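Local coordinates for alanine racemase (Actinobacillus succinogenes, PDB 3C3K), which folds as a two-lobed, periplasmic binding protein-like molecule of a kind that probably closes around a small ligand, its own function not being established, at residues 112-117 and 267-272; 106-111 and 140-145; 127-132 and 144-149; 191-196 and 230-235. One frame throughout, in Å; residues are numbered along the deposited sequence.

Contact 1: 112-117 and 267-272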
loop_
_atom_site.group_PDB
_atom_site.type_symbol
_atom_site.label_atom_id
_atom_site.label_comp_id
_atom_site.label_asym_id
_atom_site.label_seq_id
_atom_site.Cartn_x
_atom_site.Cartn_y
_atom_site.Cartn_z
ATOM N N SER B 112 -11.698 -20.468 2.197
ATOM C CA SER B 112 -12.066 -20.278 3.579
ATOM C C SER B 112 -12.519 -21.525 4.295
ATOM O O SER B 112 -12.226 -21.667 5.459
ATOM C CB SER B 112 -13.034 -19.117 3.790
ATOM O OG SER B 112 -13.898 -19.137 2.721
ATOM N N GLU B 113 -13.180 -22.462 3.601
ATOM C CA GLU B 113 -13.545 -23.716 4.254
ATOM C C GLU B 113 -12.300 -24.507 4.574
ATOM O O GLU B 113 -12.267 -25.156 5.584
ATOM C CB GLU B 113 -14.526 -24.571 3.395
ATOM C CG GLU B 113 -15.818 -23.877 3.087
ATOM C CD GLU B 113 -16.754 -24.739 2.256
ATOM O OE1 GLU B 113 -16.292 -25.423 1.323
ATOM O OE2 GLU B 113 -17.959 -24.685 2.517
ATOM N N TYR B 114 -11.322 -24.503 3.670
ATOM C CA TYR B 114 -10.009 -25.146 3.856
ATOM C C TYR B 114 -9.274 -24.590 5.053
ATOM O O TYR B 114 -8.669 -25.326 5.763
ATOM C CB TYR B 114 -9.085 -24.908 2.655
ATOM C CG TYR B 114 -7.855 -25.795 2.679
ATOM C CD1 TYR B 114 -6.677 -25.382 3.281
ATOM C CD2 TYR B 114 -7.887 -27.062 2.088
ATOM C CE1 TYR B 114 -5.526 -26.214 3.292
ATOM C CE2 TYR B 114 -6.757 -27.914 2.087
ATOM C CZ TYR B 114 -5.593 -27.488 2.715
ATOM O OH TYR B 114 -4.505 -28.328 2.680
ATOM N N VAL B 115 -9.289 -23.279 5.221
ATOM C CA VAL B 115 -8.787 -22.602 6.460
ATOM C C VAL B 115 -9.395 -23.171 7.722
ATOM O O VAL B 115 -8.680 -23.611 8.611
ATOM C CB VAL B 115 -8.947 -21.097 6.380
ATOM C CG1 VAL B 115 -8.667 -20.462 7.784
ATOM C CG2 VAL B 115 -7.987 -20.531 5.246
ATOM N N VAL B 116 -10.718 -23.200 7.787
ATOM C CA VAL B 116 -11.409 -23.808 8.922
ATOM C C VAL B 116 -11.074 -25.292 9.087
ATOM O O VAL B 116 -10.795 -25.738 10.199
ATOM C CB VAL B 116 -12.911 -23.630 8.824
ATOM C CG1 VAL B 116 -13.613 -24.357 9.972
ATOM C CG2 VAL B 116 -13.242 -22.152 8.849
ATOM N N ASP B 117 -11.052 -26.051 8.007
ATOM C CA ASP B 117 -10.708 -27.456 8.186
ATOM C C ASP B 117 -9.322 -27.617 8.803
ATOM O O ASP B 117 -9.150 -28.502 9.614
ATOM C CB ASP B 117 -10.744 -28.250 6.882
ATOM C CG ASP B 117 -12.115 -28.396 6.332
ATOM O OD1 ASP B 117 -13.119 -28.123 7.030
ATOM O OD2 ASP B 117 -12.181 -28.794 5.168
ATOM N N LEU B 267 -8.005 -18.807 -10.566
ATOM C CA LEU B 267 -6.583 -19.111 -10.364
ATOM C C LEU B 267 -6.367 -19.775 -8.975
ATOM O O LEU B 267 -7.165 -19.538 -8.033
ATOM C CB LEU B 267 -5.708 -17.838 -10.531
ATOM C CG LEU B 267 -5.769 -17.092 -11.873
ATOM C CD1 LEU B 267 -4.672 -16.079 -11.910
ATOM C CD2 LEU B 267 -5.624 -17.997 -13.148
ATOM N N PRO B 268 -5.354 -20.683 -8.862
ATOM C CA PRO B 268 -5.195 -21.445 -7.592
ATOM C C PRO B 268 -4.715 -20.571 -6.455
ATOM O O PRO B 268 -3.820 -19.791 -6.654
ATOM C CB PRO B 268 -4.099 -22.517 -7.889
ATOM C CG PRO B 268 -3.643 -22.318 -9.339
ATOM C CD PRO B 268 -4.356 -21.047 -9.901
ATOM N N TRP B 269 -5.329 -20.717 -5.276
ATOM C CA TRP B 269 -4.815 -20.170 -4.019
ATOM C C TRP B 269 -3.980 -21.221 -3.322
ATOM O O TRP B 269 -4.169 -22.403 -3.567
ATOM C CB TRP B 269 -5.978 -19.768 -3.117
ATOM C CG TRP B 269 -6.948 -20.884 -2.914
ATOM C CD1 TRP B 269 -8.069 -21.139 -3.653
ATOM C CD2 TRP B 269 -6.874 -21.917 -1.916
ATOM N NE1 TRP B 269 -8.692 -22.272 -3.191
ATOM C CE2 TRP B 269 -7.987 -22.754 -2.108
ATOM C CE3 TRP B 269 -5.970 -22.204 -0.873
ATOM C CZ2 TRP B 269 -8.225 -23.880 -1.309
ATOM C CZ3 TRP B 269 -6.194 -23.338 -0.066
ATOM C CH2 TRP B 269 -7.303 -24.176 -0.308
ATOM N N LYS B 270 -3.116 -20.816 -2.408
ATOM C CA LYS B 270 -2.341 -21.772 -1.643
ATOM C C LYS B 270 -2.453 -21.436 -0.164
ATOM O O LYS B 270 -2.364 -20.272 0.229
ATOM C CB LYS B 270 -0.855 -21.796 -2.124
ATOM C CG LYS B 270 -0.077 -22.985 -1.555
ATOM C CD LYS B 270 1.470 -23.032 -1.868
ATOM C CE LYS B 270 2.040 -24.529 -1.814
ATOM N NZ LYS B 270 2.983 -24.836 -3.044
ATOM N N PHE B 271 -2.613 -22.459 0.669
ATOM C CA PHE B 271 -2.605 -22.246 2.114
ATOM C C PHE B 271 -1.195 -22.336 2.506
ATOM O O PHE B 271 -0.593 -23.351 2.299
ATOM C CB PHE B 271 -3.329 -23.350 2.801
ATOM C CG PHE B 271 -3.424 -23.198 4.257
ATOM C CD1 PHE B 271 -4.377 -22.336 4.815
ATOM C CD2 PHE B 271 -2.634 -23.972 5.104
ATOM C CE1 PHE B 271 -4.530 -22.265 6.156
ATOM C CE2 PHE B 271 -2.782 -23.903 6.478
ATOM C CZ PHE B 271 -3.715 -23.043 7.007
ATOM N N VAL B 272 -0.656 -21.248 3.000
ATOM C CA VAL B 272 0.778 -21.178 3.345
ATOM C C VAL B 272 0.911 -21.160 4.878
ATOM O O VAL B 272 0.489 -20.231 5.538
ATOM C CB VAL B 272 1.434 -19.941 2.699
ATOM C CG1 VAL B 272 2.760 -19.719 3.265
ATOM C CG2 VAL B 272 1.474 -20.098 1.154
#
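Tyr114 meets two aromatic side chains, Trp269 and Phe271, and the three rings stand steeply against one another. Toward Tyr114 the indole presents its edge: the six-membered ring of Trp269 and the Tyr114 ring form an offset edge-to-face pair, planes 60° apart and centroids 5.2 Å apart. The leading atom, Trp269 CH2, lies over the tyrosine face but near its root, 3.4 Å from Tyr114 CG and 3.5 Å from Tyr114 CB. With Phe271 the roles are exchanged, and Tyr114 turns its edge to the phenylalanine face at 62°, the two ring centroids 5.6 Å apart. The nearest approach of that pair is Tyr114 CE1 to Phe271 CB, 3.6 Å. Such an aromatic cluster ties helix 108-121 to the last of the three chain crossovers between the lobes, where the polypeptide leaves strand 264-266 of one and pairs as strand 270-272 in the other. The tyrosine ring reaches Trp269 and Phe271 because CG lies anti to the backbone N (chi1 -168°), swung out from the helix. One residue on, Val115 meets Phe271 roughly at a right angle, its CG2 lying 4.0 Å from Phe271 CE1 at the ring edge. Val115 and Trp269 also both pack on Val235 of strand 234-236.

Contact 2: 106-111 and 140-145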
loop_
_atom_site.group_PDB
_atom_site.type_symbol
_atom_site.label_atom_id
_atom_site.label_comp_id
_atom_site.label_asym_id
_atom_site.label_seq_id
_atom_site.Cartn_x
_atom_site.Cartn_y
_atom_site.Cartn_z
ATOM N N ILE B 106 -9.741 -15.946 -7.303
ATOM C CA ILE B 106 -9.641 -17.257 -6.715
ATOM C C ILE B 106 -11.046 -17.709 -6.294
ATOM O O ILE B 106 -12.013 -16.931 -6.383
ATOM C CB ILE B 106 -8.721 -17.238 -5.444
ATOM C CG1 ILE B 106 -9.388 -16.416 -4.313
ATOM C CG2 ILE B 106 -7.305 -16.760 -5.831
ATOM C CD1 ILE B 106 -8.890 -16.680 -2.911
ATOM N N ASP B 107 -11.137 -18.955 -5.794
ATOM C CA ASP B 107 -12.377 -19.463 -5.201
ATOM C C ASP B 107 -12.361 -19.194 -3.679
ATOM O O ASP B 107 -11.786 -19.943 -2.922
ATOM C CB ASP B 107 -12.472 -20.979 -5.450
ATOM C CG ASP B 107 -13.753 -21.587 -4.927
ATOM O OD1 ASP B 107 -14.465 -21.029 -4.070
ATOM O OD2 ASP B 107 -14.059 -22.685 -5.362
ATOM N N ASP B 108 -13.048 -18.151 -3.244
ATOM C CA ASP B 108 -13.056 -17.735 -1.859
ATOM C C ASP B 108 -13.723 -18.724 -0.938
ATOM O O ASP B 108 -13.341 -18.859 0.242
ATOM C CB ASP B 108 -13.682 -16.366 -1.737
ATOM C CG ASP B 108 -12.719 -15.264 -2.197
ATOM O OD1 ASP B 108 -11.671 -15.199 -1.573
ATOM O OD2 ASP B 108 -12.951 -14.557 -3.191
ATOM N N VAL B 109 -14.760 -19.380 -1.427
ATOM C CA VAL B 109 -15.462 -20.372 -0.575
ATOM C C VAL B 109 -14.591 -21.548 -0.318
ATOM O O VAL B 109 -14.475 -21.924 0.816
ATOM C CB VAL B 109 -16.789 -20.838 -1.177
ATOM C CG1 VAL B 109 -17.483 -21.910 -0.244
ATOM C CG2 VAL B 109 -17.661 -19.683 -1.251
ATOM N N ALA B 110 -13.903 -22.085 -1.340
ATOM C CA ALA B 110 -13.041 -23.246 -1.100
ATOM C C ALA B 110 -11.864 -22.896 -0.175
ATOM O O ALA B 110 -11.536 -23.690 0.714
ATOM C CB ALA B 110 -12.494 -23.882 -2.415
ATOM N N ALA B 111 -11.213 -21.749 -0.394
ATOM C CA ALA B 111 -10.114 -21.320 0.483
ATOM C C ALA B 111 -10.562 -21.149 1.925
ATOM O O ALA B 111 -9.834 -21.570 2.790
ATOM C CB ALA B 111 -9.493 -20.034 -0.010
ATOM N N GLN B 140 -18.442 -11.739 1.675
ATOM C CA GLN B 140 -19.645 -12.549 1.975
ATOM C C GLN B 140 -19.312 -14.067 1.907
ATOM O O GLN B 140 -19.703 -14.851 2.778
ATOM C CB GLN B 140 -20.723 -12.212 0.971
ATOM C CG GLN B 140 -21.333 -10.740 1.108
ATOM C CD GLN B 140 -22.204 -10.440 -0.085
ATOM O OE1 GLN B 140 -22.897 -11.304 -0.531
ATOM N NE2 GLN B 140 -22.108 -9.255 -0.637
ATOM N N HIS B 141 -18.561 -14.458 0.890
ATOM C CA HIS B 141 -18.231 -15.861 0.658
ATOM C C HIS B 141 -17.305 -16.371 1.757
ATOM O O HIS B 141 -17.381 -17.557 2.164
ATOM C CB HIS B 141 -17.453 -16.004 -0.659
ATOM C CG HIS B 141 -18.322 -16.012 -1.874
ATOM N ND1 HIS B 141 -19.697 -16.129 -1.811
ATOM C CD2 HIS B 141 -18.015 -15.908 -3.181
ATOM C CE1 HIS B 141 -20.196 -16.119 -3.030
ATOM N NE2 HIS B 141 -19.193 -16.012 -3.884
ATOM N N ARG B 142 -16.378 -15.517 2.203
ATOM C CA ARG B 142 -15.449 -15.956 3.252
ATOM C C ARG B 142 -16.241 -16.125 4.522
ATOM O O ARG B 142 -16.026 -17.064 5.238
ATOM C CB ARG B 142 -14.247 -14.994 3.440
ATOM C CG ARG B 142 -13.169 -15.048 2.235
ATOM C CD ARG B 142 -12.160 -13.836 2.294
ATOM N NE ARG B 142 -11.592 -13.671 0.960
ATOM C CZ ARG B 142 -10.861 -12.661 0.538
ATOM N NH1 ARG B 142 -10.460 -11.710 1.389
ATOM N NH2 ARG B 142 -10.469 -12.655 -0.736
ATOM N N GLU B 143 -17.186 -15.227 4.790
ATOM C CA GLU B 143 -18.053 -15.371 5.967
ATOM C C GLU B 143 -18.938 -16.635 5.925
ATOM O O GLU B 143 -19.044 -17.290 6.935
ATOM C CB GLU B 143 -18.871 -14.083 6.206
ATOM C CG GLU B 143 -19.762 -14.118 7.435
ATOM C CD GLU B 143 -20.403 -12.780 7.827
ATOM O OE1 GLU B 143 -19.718 -11.755 7.971
ATOM O OE2 GLU B 143 -21.629 -12.752 8.067
ATOM N N SER B 144 -19.525 -16.992 4.755
ATOM C CA SER B 144 -20.445 -18.143 4.643
ATOM C C SER B 144 -19.620 -19.357 4.794
ATOM O O SER B 144 -20.010 -20.261 5.475
ATOM C CB SER B 144 -21.031 -18.361 3.213
ATOM O OG SER B 144 -21.636 -17.258 2.671
ATOM N N GLY B 145 -18.523 -19.405 4.038
ATOM C CA GLY B 145 -17.602 -20.520 4.052
ATOM C C GLY B 145 -17.230 -20.807 5.514
ATOM O O GLY B 145 -17.331 -21.950 5.944
#
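At the first turn of helix 108-121, just after the chain passes from one lobe to the other, Asp108 and Val109 pack against Arg142 and His141 of helix 137-152. Asp107 is the N-cap, its OD1 accepting from Ala110 N at 3.0 Å. The next residue forms a salt bridge in which Arg142 grips a single oxygen side-on: NH2 is 2.9 Å and NE 3.0 Å from Asp108 OD1. That oxygen lies in the guanidinium plane, whereas both nitrogens reach it from the same face of the carboxylate, whose plane is turned 56° from the guanidinium. Arg142 spans the gap with CG anti to the carbonyl carbon (chi1 -72°) and the chain extended from CG to NE. Its NH2 also bonds a glycerol, probably from the crystallisation liquor, and Phe219 makes a cation-pi contact with it. Alongside, Val109 CG2 sits over the His141 ring in a CH-pi contact, 4.2 Å from the centroid and 28° off the normal. Gly145, with no side chain to hold the backbones apart, brings its CA within 5.1 Å of Val109 CA. Gln237, just beyond strand 234-236, touches both Ile106 and Arg142, while helix 108-121 packs directly on helix 137-152, the helix between strands 127-131 and 159-162.

Contact 3: 127-132 and 144-149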
loop_
_atom_site.group_PDB
_atom_site.type_symbol
_atom_site.label_atom_id
_atom_site.label_comp_id
_atom_site.label_asym_id
_atom_site.label_seq_id
_atom_site.Cartn_x
_atom_site.Cartn_y
_atom_site.Cartn_z
ATOM N N ILE B 127 -13.209 -20.882 16.733
ATOM C CA ILE B 127 -12.556 -20.135 15.698
ATOM C C ILE B 127 -13.443 -18.914 15.463
ATOM O O ILE B 127 -14.657 -19.068 15.225
ATOM C CB ILE B 127 -12.411 -20.974 14.393
ATOM C CG1 ILE B 127 -11.570 -22.226 14.642
ATOM C CG2 ILE B 127 -11.790 -20.100 13.239
ATOM C CD1 ILE B 127 -11.805 -23.341 13.690
ATOM N N ALA B 128 -12.851 -17.730 15.526
ATOM C CA ALA B 128 -13.525 -16.437 15.275
ATOM C C ALA B 128 -13.092 -15.925 13.904
ATOM O O ALA B 128 -12.057 -16.379 13.344
ATOM C CB ALA B 128 -13.156 -15.369 16.409
ATOM N N LEU B 129 -13.904 -15.021 13.350
ATOM C CA LEU B 129 -13.651 -14.368 12.074
ATOM C C LEU B 129 -13.592 -12.846 12.271
ATOM O O LEU B 129 -14.435 -12.252 12.967
ATOM C CB LEU B 129 -14.743 -14.746 11.042
ATOM C CG LEU B 129 -14.655 -14.158 9.622
ATOM C CD1 LEU B 129 -13.571 -14.981 8.815
ATOM C CD2 LEU B 129 -15.987 -14.253 8.877
ATOM N N ILE B 130 -12.551 -12.221 11.735
ATOM C CA ILE B 130 -12.553 -10.767 11.635
ATOM C C ILE B 130 -12.888 -10.500 10.153
ATOM O O ILE B 130 -12.092 -10.866 9.239
ATOM C CB ILE B 130 -11.176 -10.111 12.020
ATOM C CG1 ILE B 130 -10.836 -10.418 13.462
ATOM C CG2 ILE B 130 -11.250 -8.543 11.835
ATOM C CD1 ILE B 130 -9.513 -9.869 13.937
ATOM N N ASN B 131 -14.074 -9.960 9.906
ATOM C CA ASN B 131 -14.460 -9.652 8.527
ATOM C C ASN B 131 -14.381 -8.120 8.312
ATOM O O ASN B 131 -14.138 -7.368 9.267
ATOM C CB ASN B 131 -15.850 -10.250 8.229
ATOM C CG ASN B 131 -16.088 -10.491 6.764
ATOM O OD1 ASN B 131 -15.386 -9.942 5.913
ATOM N ND2 ASN B 131 -17.149 -11.245 6.438
ATOM N N HIS B 132 -14.563 -7.620 7.101
ATOM C CA HIS B 132 -14.383 -6.169 6.954
ATOM C C HIS B 132 -15.603 -5.500 6.345
ATOM O O HIS B 132 -16.481 -4.971 7.112
ATOM C CB HIS B 132 -13.011 -5.798 6.316
ATOM C CG HIS B 132 -12.896 -4.376 5.838
ATOM N ND1 HIS B 132 -13.204 -3.284 6.627
ATOM C CD2 HIS B 132 -12.482 -3.865 4.643
ATOM C CE1 HIS B 132 -12.998 -2.164 5.939
ATOM N NE2 HIS B 132 -12.572 -2.484 4.733
ATOM N N SER B 144 -19.525 -16.992 4.755
ATOM C CA SER B 144 -20.445 -18.143 4.643
ATOM C C SER B 144 -19.620 -19.357 4.794
ATOM O O SER B 144 -20.010 -20.261 5.475
ATOM C CB SER B 144 -21.031 -18.361 3.213
ATOM O OG SER B 144 -21.636 -17.258 2.671
ATOM N N GLY B 145 -18.523 -19.405 4.038
ATOM C CA GLY B 145 -17.602 -20.520 4.052
ATOM C C GLY B 145 -17.230 -20.807 5.514
ATOM O O GLY B 145 -17.331 -21.950 5.944
ATOM N N TYR B 146 -16.843 -19.771 6.284
ATOM C CA TYR B 146 -16.489 -19.909 7.714
ATOM C C TYR B 146 -17.692 -20.466 8.526
ATOM O O TYR B 146 -17.555 -21.407 9.259
ATOM C CB TYR B 146 -16.091 -18.529 8.294
ATOM C CG TYR B 146 -16.199 -18.329 9.795
ATOM C CD1 TYR B 146 -17.284 -17.612 10.351
ATOM C CD2 TYR B 146 -15.187 -18.757 10.660
ATOM C CE1 TYR B 146 -17.409 -17.407 11.716
ATOM C CE2 TYR B 146 -15.282 -18.513 12.047
ATOM C CZ TYR B 146 -16.437 -17.865 12.561
ATOM O OH TYR B 146 -16.575 -17.630 13.916
ATOM N N LEU B 147 -18.868 -19.864 8.402
ATOM C CA LEU B 147 -20.009 -20.241 9.267
ATOM C C LEU B 147 -20.504 -21.664 8.946
ATOM O O LEU B 147 -20.746 -22.482 9.844
ATOM C CB LEU B 147 -21.148 -19.310 8.986
ATOM C CG LEU B 147 -21.057 -17.931 9.617
ATOM C CD1 LEU B 147 -22.256 -17.107 9.111
ATOM C CD2 LEU B 147 -21.100 -18.145 11.081
ATOM N N ASN B 148 -20.608 -21.969 7.655
ATOM C CA ASN B 148 -21.018 -23.311 7.215
ATOM C C ASN B 148 -20.046 -24.388 7.614
ATOM O O ASN B 148 -20.459 -25.523 7.927
ATOM C CB ASN B 148 -21.240 -23.393 5.694
ATOM C CG ASN B 148 -22.313 -22.448 5.218
ATOM O OD1 ASN B 148 -23.189 -22.053 5.983
ATOM N ND2 ASN B 148 -22.240 -22.061 3.947
ATOM N N ARG B 149 -18.760 -24.092 7.584
ATOM C CA ARG B 149 -17.786 -25.145 7.882
ATOM C C ARG B 149 -17.702 -25.405 9.373
ATOM O O ARG B 149 -17.461 -26.518 9.829
ATOM C CB ARG B 149 -16.437 -24.755 7.276
ATOM C CG ARG B 149 -15.575 -25.903 6.913
ATOM C CD ARG B 149 -16.184 -26.707 5.763
ATOM N NE ARG B 149 -15.394 -27.897 5.506
ATOM C CZ ARG B 149 -15.844 -28.910 4.794
ATOM N NH1 ARG B 149 -17.052 -28.827 4.277
ATOM N NH2 ARG B 149 -15.103 -29.994 4.619
#
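The polar part of this contact is one bond from the Tyr146 hydroxyl, which donates to the carbonyl oxygen of Ile127, OH to O 2.7 Å. The hydroxyl arrives off to one side of the C=O and only slightly tilted from its plane; the oxygen itself lies near the plane of the tyrosine ring, at its edge. Tyr146 OH has a second partner in Arg159 N, at the start of strand 159-162, and the phenol therefore bridges the backbones of two neighbouring strands. These elements form a beta-alpha-beta unit, strand 127-131, helix 137-152 and strand 159-162, part of the parallel sheet of this lobe. The axes of the two short segments, strand 127-131 and helix 144-149, run nearly antiparallel, at 166°, and approach to 9.8 Å, a gap that the tyrosine ring crosses with CG anti to the backbone N (chi1 157°). The apolar part centres on the ring. Leu129 CB stands squarely over one face in a CH-pi contact, 3.7 Å from the Tyr146 centroid and just 5° off the normal. Further along the leucine, CD2 lies 3.9 Å from Tyr146 CD1. Ile127 adds its CG2 methyl, 4.0 Å from Tyr146 CE2; its side chain and the tyrosine run alongside with opposite headings. Ile127 also packs on Leu119 and Val120 of helix 108-121, and Leu129 on Phe189 of the adjoining strand 187-190.

Contact 4: 191-196 and 230-235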
loop_
_atom_site.group_PDB
_atom_site.type_symbol
_atom_site.label_atom_id
_atom_site.label_comp_id
_atom_site.label_asym_id
_atom_site.label_seq_id
_atom_site.Cartn_x
_atom_site.Cartn_y
_atom_site.Cartn_z
ATOM N N ILE B 191 -9.797 -11.891 7.252
ATOM C CA ILE B 191 -10.089 -11.720 5.821
ATOM C C ILE B 191 -9.002 -10.908 5.054
ATOM O O ILE B 191 -9.072 -10.754 3.823
ATOM C CB ILE B 191 -11.486 -11.066 5.780
ATOM C CG1 ILE B 191 -12.569 -12.081 5.478
ATOM C CG2 ILE B 191 -11.582 -9.673 5.188
ATOM C CD1 ILE B 191 -12.322 -13.330 6.119
ATOM N N SER B 192 -7.995 -10.448 5.786
ATOM C CA SER B 192 -6.822 -9.820 5.164
ATOM C C SER B 192 -5.629 -9.973 6.112
ATOM O O SER B 192 -5.793 -9.844 7.319
ATOM C CB SER B 192 -7.061 -8.339 4.946
ATOM O OG SER B 192 -5.813 -7.677 4.681
ATOM N N ASP B 193 -4.420 -10.171 5.566
ATOM C CA ASP B 193 -3.216 -10.135 6.372
ATOM C C ASP B 193 -3.066 -8.828 7.173
ATOM O O ASP B 193 -2.479 -8.843 8.194
ATOM C CB ASP B 193 -1.976 -10.286 5.474
ATOM C CG ASP B 193 -1.911 -11.628 4.802
ATOM O OD1 ASP B 193 -2.517 -12.586 5.331
ATOM O OD2 ASP B 193 -1.187 -11.767 3.811
ATOM N N VAL B 194 -3.570 -7.707 6.684
ATOM C CA VAL B 194 -3.444 -6.403 7.394
ATOM C C VAL B 194 -4.203 -6.492 8.756
ATOM O O VAL B 194 -3.717 -6.064 9.800
ATOM C CB VAL B 194 -4.003 -5.263 6.537
ATOM C CG1 VAL B 194 -3.979 -3.940 7.289
ATOM C CG2 VAL B 194 -3.194 -5.101 5.239
ATOM N N LEU B 195 -5.395 -7.054 8.713
ATOM C CA LEU B 195 -6.212 -7.185 9.930
ATOM C C LEU B 195 -5.585 -8.214 10.856
ATOM O O LEU B 195 -5.646 -8.059 12.067
ATOM C CB LEU B 195 -7.625 -7.604 9.524
ATOM C CG LEU B 195 -8.312 -6.503 8.717
ATOM C CD1 LEU B 195 -9.687 -7.084 8.275
ATOM C CD2 LEU B 195 -8.466 -5.177 9.528
ATOM N N ALA B 196 -4.960 -9.246 10.291
ATOM C CA ALA B 196 -4.375 -10.347 11.103
ATOM C C ALA B 196 -3.131 -9.847 11.839
ATOM O O ALA B 196 -2.852 -10.249 12.974
ATOM C CB ALA B 196 -4.050 -11.589 10.241
ATOM N N PRO B 230 4.720 -14.028 15.505
ATOM C CA PRO B 230 5.170 -15.027 14.591
ATOM C C PRO B 230 4.754 -14.654 13.138
ATOM O O PRO B 230 3.793 -13.900 12.896
ATOM C CB PRO B 230 4.365 -16.271 15.001
ATOM C CG PRO B 230 3.176 -15.709 15.743
ATOM C CD PRO B 230 3.669 -14.523 16.429
ATOM N N ALA B 231 5.477 -15.206 12.185
ATOM C CA ALA B 231 5.075 -15.056 10.772
ATOM C C ALA B 231 3.680 -15.630 10.614
ATOM O O ALA B 231 3.336 -16.571 11.296
ATOM C CB ALA B 231 6.016 -15.762 9.872
ATOM N N LEU B 232 2.943 -15.085 9.632
ATOM C CA LEU B 232 1.512 -15.245 9.525
ATOM C C LEU B 232 1.093 -16.294 8.512
ATOM O O LEU B 232 1.401 -16.155 7.338
ATOM C CB LEU B 232 0.873 -13.848 9.208
ATOM C CG LEU B 232 -0.603 -13.974 8.979
ATOM C CD1 LEU B 232 -1.243 -14.316 10.357
ATOM C CD2 LEU B 232 -1.089 -12.645 8.350
ATOM N N THR B 233 0.480 -17.393 8.993
ATOM C CA THR B 233 -0.256 -18.281 8.137
ATOM C C THR B 233 -1.331 -17.524 7.382
ATOM O O THR B 233 -2.042 -16.663 7.914
ATOM C CB THR B 233 -0.873 -19.409 8.916
ATOM O OG1 THR B 233 0.168 -20.130 9.559
ATOM C CG2 THR B 233 -1.704 -20.390 8.002
ATOM N N THR B 234 -1.463 -17.842 6.123
ATOM C CA THR B 234 -2.348 -17.067 5.289
ATOM C C THR B 234 -2.805 -17.868 4.097
ATOM O O THR B 234 -2.270 -18.962 3.797
ATOM C CB THR B 234 -1.646 -15.758 4.856
ATOM O OG1 THR B 234 -2.580 -14.906 4.180
ATOM C CG2 THR B 234 -0.386 -16.037 3.960
ATOM N N VAL B 235 -3.829 -17.336 3.436
ATOM C CA VAL B 235 -4.199 -17.810 2.113
ATOM C C VAL B 235 -3.517 -16.949 1.045
ATOM O O VAL B 235 -3.901 -15.803 0.843
ATOM C CB VAL B 235 -5.742 -17.837 1.903
ATOM C CG1 VAL B 235 -6.073 -18.372 0.567
ATOM C CG2 VAL B 235 -6.403 -18.660 2.967
#
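Thr234 OG1 donates a short hydrogen bond to Asp193 OD1, 2.6 Å, arriving on the syn lone pair, the side of the other carboxylate oxygen. The threonine presents its hydroxyl with OG1 anti to the backbone N (chi1 -172°), and the two side chains meet at about a right angle. Asp193 OD2 has its own partner, Val222 N in a loop, so both oxygens of this buried carboxylate are engaged and its rotation is well defined. The aspartate also stands in the first turn of helix 193-205, where the helix end would be expected to suit a negative charge. That turn is capped by Ser192, whose OG accepts from Val194 N at 3.0 Å. Beside the polar pair, Leu232 fills the angle between Asp193 and Ala196. Its CD2 does most of the touching: it is 3.3 Å from Asp193 OD1 and 3.7 Å from Ala196 CB, while CD1 lies 3.9 Å from the same Ala196 CB. With CG anti to the backbone N (chi1 176°), the leucine is directed at the helix. Both Leu232 and Ala196 rest in turn on Val216 of strand 215-217. Next to Thr234 along the chain, Val235 packs on helix 108-121, and strand 234-236 pairs antiparallel with strand 270-272, placing the contact between strand 215-217, at the edge of the parallel sheet, and this two-stranded pair.

All four contacts lie in the same lobe, contact 2 nearest the centre of the chain and contact 3 farthest from it. Contacts 1 and 2 share helix 108-121, and contacts 2 and 3 share helix 137-152 with Ser144 and Gly145 in common; in each pair the centres are about 9 Å apart. Contact 4, about 13 Å from contact 1 between centres, meets it through the antiparallel pair of strands 234-236 and 270-272. Along the chain, contacts 3 and 4 come in series inside the loop closed by contact 1, whereas contacts 1 and 2 alternate. A salt bridge from Asp117 to Arg149 joins contacts 1 and 3. Together they join two of the chain's passages between the lobes to the helices of this lobe.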